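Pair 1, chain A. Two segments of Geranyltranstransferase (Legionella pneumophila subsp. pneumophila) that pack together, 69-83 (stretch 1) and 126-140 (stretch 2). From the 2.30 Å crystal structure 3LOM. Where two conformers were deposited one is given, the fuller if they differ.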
# COMPACT_ATOMS: atom_id res chain seq x y z
N GLN A 69 6.09 13.61 21.10
CA GLN A 69 6.77 12.33 20.91
C GLN A 69 5.82 11.16 20.63
O GLN A 69 6.23 10.17 20.05
CB GLN A 69 7.71 12.02 22.08
CG GLN A 69 9.03 12.77 22.00
CD GLN A 69 10.22 11.91 22.40
OE1 GLN A 69 10.31 10.73 22.03
NE2 GLN A 69 11.15 12.49 23.15
N GLY A 70 4.56 11.31 21.05
CA GLY A 70 3.49 10.37 20.70
C GLY A 70 3.23 10.35 19.20
O GLY A 70 3.11 9.27 18.61
N VAL A 71 3.14 11.54 18.61
CA VAL A 71 3.04 11.73 17.15
C VAL A 71 4.24 11.11 16.41
O VAL A 71 4.08 10.41 15.40
CB VAL A 71 2.87 13.24 16.78
CG1 VAL A 71 2.93 13.49 15.26
CG2 VAL A 71 1.56 13.80 17.36
N LEU A 72 5.43 11.36 16.95
CA LEU A 72 6.68 10.84 16.42
C LEU A 72 6.75 9.31 16.36
O LEU A 72 7.25 8.76 15.39
CB LEU A 72 7.87 11.39 17.20
CG LEU A 72 8.14 12.88 16.97
CD1 LEU A 72 9.33 13.36 17.79
CD2 LEU A 72 8.37 13.14 15.48
N ASP A 73 6.23 8.65 17.40
CA ASP A 73 6.12 7.19 17.44
C ASP A 73 5.37 6.64 16.24
O ASP A 73 5.81 5.68 15.60
CB ASP A 73 5.40 6.73 18.72
CG ASP A 73 6.21 6.97 19.98
OD1 ASP A 73 7.45 6.81 19.94
OD2 ASP A 73 5.59 7.30 21.02
N ILE A 74 4.24 7.28 15.95
CA ILE A 74 3.33 6.88 14.87
C ILE A 74 3.97 7.07 13.50
O ILE A 74 3.95 6.15 12.68
CB ILE A 74 2.01 7.68 14.95
CG1 ILE A 74 1.34 7.45 16.31
CG2 ILE A 74 1.07 7.30 13.81
CD1 ILE A 74 0.40 8.56 16.74
N ILE A 75 4.56 8.25 13.28
CA ILE A 75 5.20 8.59 12.00
C ILE A 75 6.35 7.65 11.69
O ILE A 75 6.45 7.12 10.58
CB ILE A 75 5.65 10.09 11.93
CG1 ILE A 75 4.44 11.02 12.05
CG2 ILE A 75 6.42 10.37 10.62
CD1 ILE A 75 4.77 12.51 12.04
N ALA A 76 7.20 7.42 12.70
CA ALA A 76 8.33 6.50 12.61
C ALA A 76 7.94 5.03 12.39
O ALA A 76 8.69 4.27 11.76
CB ALA A 76 9.19 6.62 13.85
N ALA A 77 6.79 4.63 12.92
CA ALA A 77 6.29 3.27 12.74
C ALA A 77 5.85 3.07 11.30
O ALA A 77 6.23 2.08 10.67
CB ALA A 77 5.13 2.99 13.69
N ALA A 78 5.07 4.02 10.80
CA ALA A 78 4.61 4.04 9.42
C ALA A 78 5.75 4.05 8.41
O ALA A 78 5.70 3.35 7.40
CB ALA A 78 3.72 5.22 9.19
N LEU A 79 6.80 4.81 8.71
CA LEU A 79 7.99 4.81 7.88
C LEU A 79 8.75 3.51 7.86
O LEU A 79 9.21 3.09 6.79
CB LEU A 79 8.95 5.91 8.31
CG LEU A 79 9.09 7.03 7.31
CD1 LEU A 79 9.68 8.15 8.07
CD2 LEU A 79 9.97 6.66 6.13
N GLU A 80 8.92 2.89 9.02
CA GLU A 80 9.60 1.60 9.09
C GLU A 80 8.80 0.51 8.43
O GLU A 80 9.38 -0.33 7.75
CB GLU A 80 9.95 1.19 10.52
CG GLU A 80 11.45 1.03 10.77
CD GLU A 80 12.20 0.34 9.65
OE1 GLU A 80 13.06 0.99 9.00
OE2 GLU A 80 11.95 -0.86 9.41
N LEU A 81 7.48 0.53 8.62
CA LEU A 81 6.58 -0.42 7.96
C LEU A 81 6.68 -0.32 6.43
O LEU A 81 6.78 -1.36 5.76
CB LEU A 81 5.13 -0.22 8.41
CG LEU A 81 4.70 -0.79 9.77
CD1 LEU A 81 3.40 -0.15 10.22
CD2 LEU A 81 4.54 -2.30 9.71
N THR A 82 6.69 0.91 5.90
CA THR A 82 6.87 1.14 4.46
C THR A 82 8.25 0.67 4.00
O THR A 82 8.34 -0.12 3.06
CB THR A 82 6.63 2.63 4.05
OG1 THR A 82 5.32 3.04 4.46
CG2 THR A 82 6.74 2.80 2.53
N HIS A 83 9.31 1.09 4.68
CA HIS A 83 10.67 0.65 4.37
C HIS A 83 10.79 -0.87 4.38
O HIS A 83 11.34 -1.45 3.45
CB HIS A 83 11.68 1.28 5.33
CG HIS A 83 13.10 0.86 5.10
ND1 HIS A 83 13.72 0.97 3.88
CD2 HIS A 83 14.02 0.34 5.95
CE1 HIS A 83 14.96 0.54 3.98
NE2 HIS A 83 15.17 0.14 5.22
N LEU A 126 -0.69 -1.31 6.30
CA LEU A 126 -0.66 -1.05 7.75
C LEU A 126 -0.10 0.32 8.08
O LEU A 126 -0.69 1.04 8.90
CB LEU A 126 0.09 -2.14 8.53
CG LEU A 126 0.03 -1.99 10.07
CD1 LEU A 126 -1.42 -1.99 10.59
CD2 LEU A 126 0.88 -3.02 10.82
N ALA A 127 1.01 0.68 7.44
CA ALA A 127 1.63 2.00 7.56
C ALA A 127 0.62 3.13 7.42
O ALA A 127 0.64 4.08 8.19
CB ALA A 127 2.72 2.14 6.54
N ILE A 128 -0.28 2.99 6.44
CA ILE A 128 -1.35 3.94 6.19
C ILE A 128 -2.46 3.86 7.24
O ILE A 128 -2.94 4.90 7.70
CB ILE A 128 -1.88 3.79 4.75
CG1 ILE A 128 -0.75 4.06 3.75
CG2 ILE A 128 -3.06 4.72 4.47
CD1 ILE A 128 -0.86 3.27 2.48
N GLU A 129 -2.86 2.64 7.64
CA GLU A 129 -3.84 2.43 8.73
C GLU A 129 -3.40 3.09 10.03
O GLU A 129 -4.16 3.83 10.64
CB GLU A 129 -4.10 0.93 8.96
CG GLU A 129 -5.24 0.62 9.96
CD GLU A 129 -5.91 -0.73 9.73
OE1 GLU A 129 -7.05 -0.92 10.22
OE2 GLU A 129 -5.33 -1.61 9.06
N VAL A 130 -2.15 2.82 10.43
CA VAL A 130 -1.52 3.39 11.62
C VAL A 130 -1.53 4.93 11.59
O VAL A 130 -1.84 5.56 12.61
CB VAL A 130 -0.08 2.85 11.79
CG1 VAL A 130 0.67 3.56 12.91
CG2 VAL A 130 -0.13 1.36 12.06
N LEU A 131 -1.20 5.52 10.44
CA LEU A 131 -1.23 6.97 10.29
C LEU A 131 -2.63 7.51 10.51
O LEU A 131 -2.83 8.40 11.32
CB LEU A 131 -0.71 7.42 8.93
CG LEU A 131 0.80 7.34 8.66
CD1 LEU A 131 1.07 7.58 7.19
CD2 LEU A 131 1.60 8.31 9.53
N LEU A 132 -3.60 6.94 9.80
CA LEU A 132 -4.98 7.41 9.87
C LEU A 132 -5.70 7.25 11.22
O LEU A 132 -6.33 8.21 11.67
CB LEU A 132 -5.82 6.79 8.76
CG LEU A 132 -5.43 7.09 7.31
CD1 LEU A 132 -6.45 6.42 6.42
CD2 LEU A 132 -5.31 8.59 7.01
N MET A 133 -5.61 6.08 11.86
CA MET A 133 -6.33 5.85 13.12
C MET A 133 -5.64 6.47 14.35
O MET A 133 -6.32 6.99 15.25
CB MET A 133 -6.69 4.37 13.33
CG MET A 133 -5.53 3.40 13.61
SD MET A 133 -6.00 1.66 13.63
CE MET A 133 -4.39 0.89 13.87
N ARG A 134 -4.31 6.42 14.39
CA ARG A 134 -3.55 6.89 15.56
C ARG A 134 -3.26 8.40 15.61
O ARG A 134 -3.14 8.96 16.70
CB ARG A 134 -2.25 6.10 15.74
CG ARG A 134 -2.43 4.59 15.93
CD ARG A 134 -3.03 4.26 17.29
NE ARG A 134 -3.33 2.83 17.42
CZ ARG A 134 -2.47 1.92 17.88
NH1 ARG A 134 -1.24 2.27 18.25
NH2 ARG A 134 -2.85 0.65 17.96
N LEU A 135 -3.14 9.04 14.45
CA LEU A 135 -2.91 10.50 14.41
C LEU A 135 -4.18 11.33 14.61
O LEU A 135 -4.10 12.46 15.08
CB LEU A 135 -2.22 10.93 13.10
CG LEU A 135 -0.75 10.59 12.84
CD1 LEU A 135 -0.37 11.01 11.43
CD2 LEU A 135 0.17 11.23 13.86
N SER A 136 -5.32 10.75 14.25
CA SER A 136 -6.61 11.45 14.28
C SER A 136 -7.12 11.96 15.64
O SER A 136 -7.82 12.98 15.67
CB SER A 136 -7.69 10.60 13.60
OG SER A 136 -7.48 10.58 12.21
N PRO A 137 -6.81 11.27 16.76
CA PRO A 137 -7.17 11.98 18.00
C PRO A 137 -6.15 13.06 18.40
O PRO A 137 -6.48 13.92 19.22
CB PRO A 137 -7.18 10.85 19.06
CG PRO A 137 -7.20 9.57 18.28
CD PRO A 137 -6.44 9.87 17.03
N LEU A 138 -4.96 13.03 17.81
CA LEU A 138 -3.86 13.90 18.23
C LEU A 138 -3.66 15.17 17.38
O LEU A 138 -3.25 16.21 17.91
CB LEU A 138 -2.54 13.12 18.30
CG LEU A 138 -2.51 11.79 19.06
CD1 LEU A 138 -1.11 11.20 19.00
CD2 LEU A 138 -2.98 11.93 20.51
N LEU A 139 -3.95 15.08 16.09
CA LEU A 139 -3.71 16.17 15.15
C LEU A 139 -4.99 16.54 14.40
O LEU A 139 -5.90 15.70 14.29
CB LEU A 139 -2.61 15.76 14.15
CG LEU A 139 -1.15 16.24 14.29
CD1 LEU A 139 -0.73 16.63 15.70
CD2 LEU A 139 -0.20 15.21 13.70
N PRO A 140 -5.08 17.79 13.89
CA PRO A 140 -6.21 18.10 13.00
C PRO A 140 -6.20 17.21 11.75
O PRO A 140 -5.14 16.80 11.27
CB PRO A 140 -5.95 19.56 12.61
CG PRO A 140 -5.09 20.11 13.68
CD PRO A 140 -4.23 18.97 14.13

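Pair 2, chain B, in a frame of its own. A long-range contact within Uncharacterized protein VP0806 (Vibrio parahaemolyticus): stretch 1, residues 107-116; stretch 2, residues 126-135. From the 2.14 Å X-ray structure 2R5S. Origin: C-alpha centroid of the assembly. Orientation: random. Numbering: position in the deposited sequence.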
# COMPACT_ATOMS: atom_id res chain seq x y z
N ASN B 107 7.05 -10.85 22.78
CA ASN B 107 5.58 -10.73 22.86
C ASN B 107 4.94 -10.66 21.49
O ASN B 107 4.78 -9.58 20.93
CB ASN B 107 5.18 -9.47 23.70
CG ASN B 107 3.68 -9.38 23.94
OD1 ASN B 107 2.88 -9.85 23.12
ND2 ASN B 107 3.28 -8.75 25.07
N PHE B 108 4.57 -11.83 20.96
CA PHE B 108 4.07 -11.96 19.58
C PHE B 108 2.74 -11.26 19.40
O PHE B 108 2.47 -10.74 18.35
CB PHE B 108 3.95 -13.44 19.16
CG PHE B 108 5.30 -14.12 18.97
CD1 PHE B 108 6.43 -13.38 18.63
CD2 PHE B 108 5.44 -15.48 19.17
CE1 PHE B 108 7.70 -13.99 18.45
CE2 PHE B 108 6.70 -16.11 19.01
CZ PHE B 108 7.83 -15.36 18.64
N GLU B 109 1.92 -11.28 20.44
CA GLU B 109 0.60 -10.66 20.40
C GLU B 109 0.66 -9.09 20.25
O GLU B 109 -0.27 -8.46 19.71
CB GLU B 109 -0.20 -11.09 21.64
CG GLU B 109 -1.54 -10.35 21.75
CD GLU B 109 -2.32 -10.60 23.05
OE1 GLU B 109 -2.35 -11.74 23.54
OE2 GLU B 109 -2.90 -9.63 23.56
N LEU B 110 1.73 -8.48 20.75
CA LEU B 110 1.96 -7.04 20.58
C LEU B 110 2.37 -6.74 19.15
O LEU B 110 2.11 -5.66 18.62
CB LEU B 110 3.09 -6.56 21.47
CG LEU B 110 2.64 -5.72 22.66
CD1 LEU B 110 3.82 -5.71 23.62
CD2 LEU B 110 2.28 -4.32 22.13
N ALA B 111 3.04 -7.71 18.55
CA ALA B 111 3.55 -7.55 17.21
C ALA B 111 2.40 -7.57 16.24
O ALA B 111 2.31 -6.68 15.39
CB ALA B 111 4.62 -8.57 16.89
N CYS B 112 1.48 -8.51 16.43
CA CYS B 112 0.24 -8.57 15.65
C CYS B 112 -0.53 -7.27 15.70
O CYS B 112 -0.97 -6.78 14.68
CB CYS B 112 -0.62 -9.78 16.08
SG CYS B 112 0.13 -11.37 15.49
N GLU B 113 -0.67 -6.70 16.89
CA GLU B 113 -1.38 -5.39 17.11
C GLU B 113 -0.57 -4.21 16.46
O GLU B 113 -1.12 -3.37 15.75
CB GLU B 113 -1.44 -5.09 18.57
CG GLU B 113 -2.01 -6.13 19.49
CD GLU B 113 -2.19 -5.55 20.92
OE1 GLU B 113 -1.95 -6.28 21.90
OE2 GLU B 113 -2.53 -4.33 21.05
N LEU B 114 0.73 -4.14 16.72
CA LEU B 114 1.55 -3.13 16.03
C LEU B 114 1.27 -3.20 14.49
O LEU B 114 0.85 -2.19 13.84
CB LEU B 114 3.04 -3.30 16.37
CG LEU B 114 3.92 -2.28 15.68
CD1 LEU B 114 3.23 -0.91 15.86
CD2 LEU B 114 5.33 -2.23 16.21
N ALA B 115 1.37 -4.41 13.93
CA ALA B 115 1.20 -4.63 12.53
C ALA B 115 -0.14 -4.18 12.02
O ALA B 115 -0.17 -3.56 10.96
CB ALA B 115 1.53 -6.11 12.16
N VAL B 116 -1.23 -4.44 12.77
CA VAL B 116 -2.59 -4.06 12.42
C VAL B 116 -2.78 -2.55 12.48
O VAL B 116 -3.62 -1.99 11.76
CB VAL B 116 -3.63 -4.74 13.37
CG1 VAL B 116 -5.02 -4.02 13.41
CG2 VAL B 116 -3.85 -6.25 13.01
N GLU B 126 6.47 -2.01 6.60
CA GLU B 126 6.82 -2.28 8.02
C GLU B 126 5.93 -3.30 8.75
O GLU B 126 6.47 -4.10 9.49
CB GLU B 126 6.80 -0.98 8.84
CG GLU B 126 7.92 0.05 8.53
CD GLU B 126 7.53 1.45 8.99
OE1 GLU B 126 6.55 2.01 8.44
OE2 GLU B 126 8.17 1.96 9.93
N ALA B 127 4.58 -3.19 8.65
CA ALA B 127 3.66 -4.21 9.13
C ALA B 127 4.13 -5.64 8.71
O ALA B 127 4.31 -6.51 9.54
CB ALA B 127 2.31 -3.96 8.55
N LEU B 128 4.30 -5.87 7.41
CA LEU B 128 4.59 -7.19 6.88
C LEU B 128 6.02 -7.56 7.21
O LEU B 128 6.34 -8.75 7.32
CB LEU B 128 4.39 -7.23 5.36
CG LEU B 128 2.94 -7.16 4.90
CD1 LEU B 128 2.74 -6.66 3.46
CD2 LEU B 128 2.15 -8.49 5.15
N GLU B 129 6.91 -6.58 7.34
CA GLU B 129 8.34 -6.96 7.64
C GLU B 129 8.38 -7.35 9.12
O GLU B 129 8.96 -8.36 9.50
CB GLU B 129 9.29 -5.82 7.40
CG GLU B 129 10.72 -6.05 7.97
CD GLU B 129 11.66 -6.70 6.99
OE1 GLU B 129 11.19 -7.17 5.92
OE2 GLU B 129 12.90 -6.77 7.26
N LEU B 130 7.70 -6.57 9.97
CA LEU B 130 7.57 -6.98 11.37
C LEU B 130 7.21 -8.48 11.49
O LEU B 130 7.91 -9.26 12.13
CB LEU B 130 6.47 -6.16 12.07
CG LEU B 130 6.74 -6.14 13.57
CD1 LEU B 130 8.09 -5.43 13.97
CD2 LEU B 130 5.54 -5.52 14.29
N LEU B 131 6.11 -8.86 10.85
CA LEU B 131 5.58 -10.22 10.96
C LEU B 131 6.52 -11.23 10.31
O LEU B 131 6.70 -12.36 10.81
CB LEU B 131 4.19 -10.26 10.32
CG LEU B 131 3.01 -9.94 11.30
CD1 LEU B 131 3.44 -9.04 12.45
CD2 LEU B 131 1.66 -9.43 10.71
N TRP B 132 7.12 -10.84 9.19
CA TRP B 132 7.91 -11.71 8.38
C TRP B 132 9.05 -12.18 9.26
O TRP B 132 9.46 -13.32 9.20
CB TRP B 132 8.51 -10.98 7.16
CG TRP B 132 9.63 -11.83 6.48
CD1 TRP B 132 11.00 -11.57 6.43
CD2 TRP B 132 9.44 -13.08 5.81
NE1 TRP B 132 11.64 -12.59 5.78
CE2 TRP B 132 10.70 -13.52 5.38
CE3 TRP B 132 8.32 -13.87 5.53
CZ2 TRP B 132 10.86 -14.71 4.71
CZ3 TRP B 132 8.49 -15.05 4.85
CH2 TRP B 132 9.73 -15.47 4.46
N ASN B 133 9.58 -11.26 10.07
CA ASN B 133 10.72 -11.52 10.95
C ASN B 133 10.42 -12.60 12.01
O ASN B 133 11.31 -13.28 12.48
CB ASN B 133 11.18 -10.21 11.58
CG ASN B 133 12.25 -9.50 10.74
OD1 ASN B 133 12.89 -10.10 9.88
ND2 ASN B 133 12.40 -8.21 10.98
N ILE B 134 9.14 -12.75 12.37
CA ILE B 134 8.72 -13.78 13.32
C ILE B 134 8.50 -15.11 12.55
O ILE B 134 8.96 -16.17 12.96
CB ILE B 134 7.45 -13.31 14.03
CG1 ILE B 134 7.77 -12.12 14.93
CG2 ILE B 134 6.76 -14.43 14.83
CD1 ILE B 134 6.60 -11.47 15.44
N LEU B 135 7.85 -15.03 11.39
CA LEU B 135 7.39 -16.19 10.65
C LEU B 135 8.48 -17.04 10.09
O LEU B 135 8.33 -18.27 9.97
CB LEU B 135 6.37 -15.82 9.55
CG LEU B 135 5.02 -15.15 9.89
CD1 LEU B 135 4.39 -14.62 8.61
CD2 LEU B 135 4.01 -16.01 10.58

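Both pairs are antiparallel helix-helix contacts. In pair 1 the axes come within 8.3 Å and their N-to-C directions differ by 168°; in pair 2 the corresponding values are 8.7 Å and 162°. Superposing N, CA and C of 14 central residues gives an RMSD of 0.8 Å, so the arrangement is shared closely, although pair 1 buries 623 Å² over its longer stretches and pair 2 buries 386 Å².

The tightest point of both is an alanine pair. Ala A78 matches Ala B115 and Ala A127 matches Ala B127, with CA atoms 0.4 and 0.3 Å apart after superposition. The CA atoms of Ala A78 and Ala A127 lie 4.1 Å apart, and those of Ala B115 and Ala B127 4.2 Å. At such a spacing the backbones are nearly in touch: Ala A127 CB is 3.3 Å from Ala A78 O, and Ala B127 CB is 3.5 Å from Ala B115 O. The methyl groups themselves are further apart, at 4.2 Å between Ala A78 CB and Ala A127 CB and 4.3 Å between Ala B115 CB and Ala B127 CB.

A leucine one turn along the second helix completes this common centre. Leu A131 and Leu B131 match within 0.7 Å at CA. In both, the CA-to-CB bond points sideways while the end of the side chain comes nearer, bringing Leu A131 CG to 3.6 Å from Ala A78 CB and Leu B131 CD1 to 3.5 Å from Ala B115 CB. The chi2 angles differ, 170° (t) in Leu A131 and 28°, between wells, in Leu B131.

One turn from the alanine contact on the first helix, Ile A74 matches Ala B111, and the solutions diverge. Ile A74 is a knob among Val A130, Leu A131, Arg A134 and Leu A135. Its CG2 lies 3.9 Å from Val A130 CG1 and its CD1 3.6 Å from Arg A134 O, so the branched chain reaches the opposing backbone. Ala B111 has only a methyl to offer, and the second helix supplies the bulk: Leu B130, matched to Val A130, places CD2 3.6 Å from Ala B111 O, while Ile B134 CD1 reaches 3.8 Å from Ala B111 CB. Leu B130 CD2 also meets Leu B114 CD2 at 3.8 Å. Leu B114 matches Ala A77, whose smaller side chain comes no closer to the other stretch than 4.6 Å, from Ala A77 CB to Val A130 CG1.

Toward the N-terminal end of stretch 1, Val A71 and Phe B108 match more loosely, with CA atoms 1.8 Å and side-chain centres 4.2 Å apart. Val A71 packs through CG1 against Leu A135 CD2 at 3.8 Å. Phe B108 instead receives Ile B134 over one ring face: Ile B134 CG2 is 4.0 Å from the ring centroid and 20° off the ring normal, a CH-pi contact.

No hydrogen bond crosses either interface; the contacts are apolar side chains against each other and against backbone carbonyls.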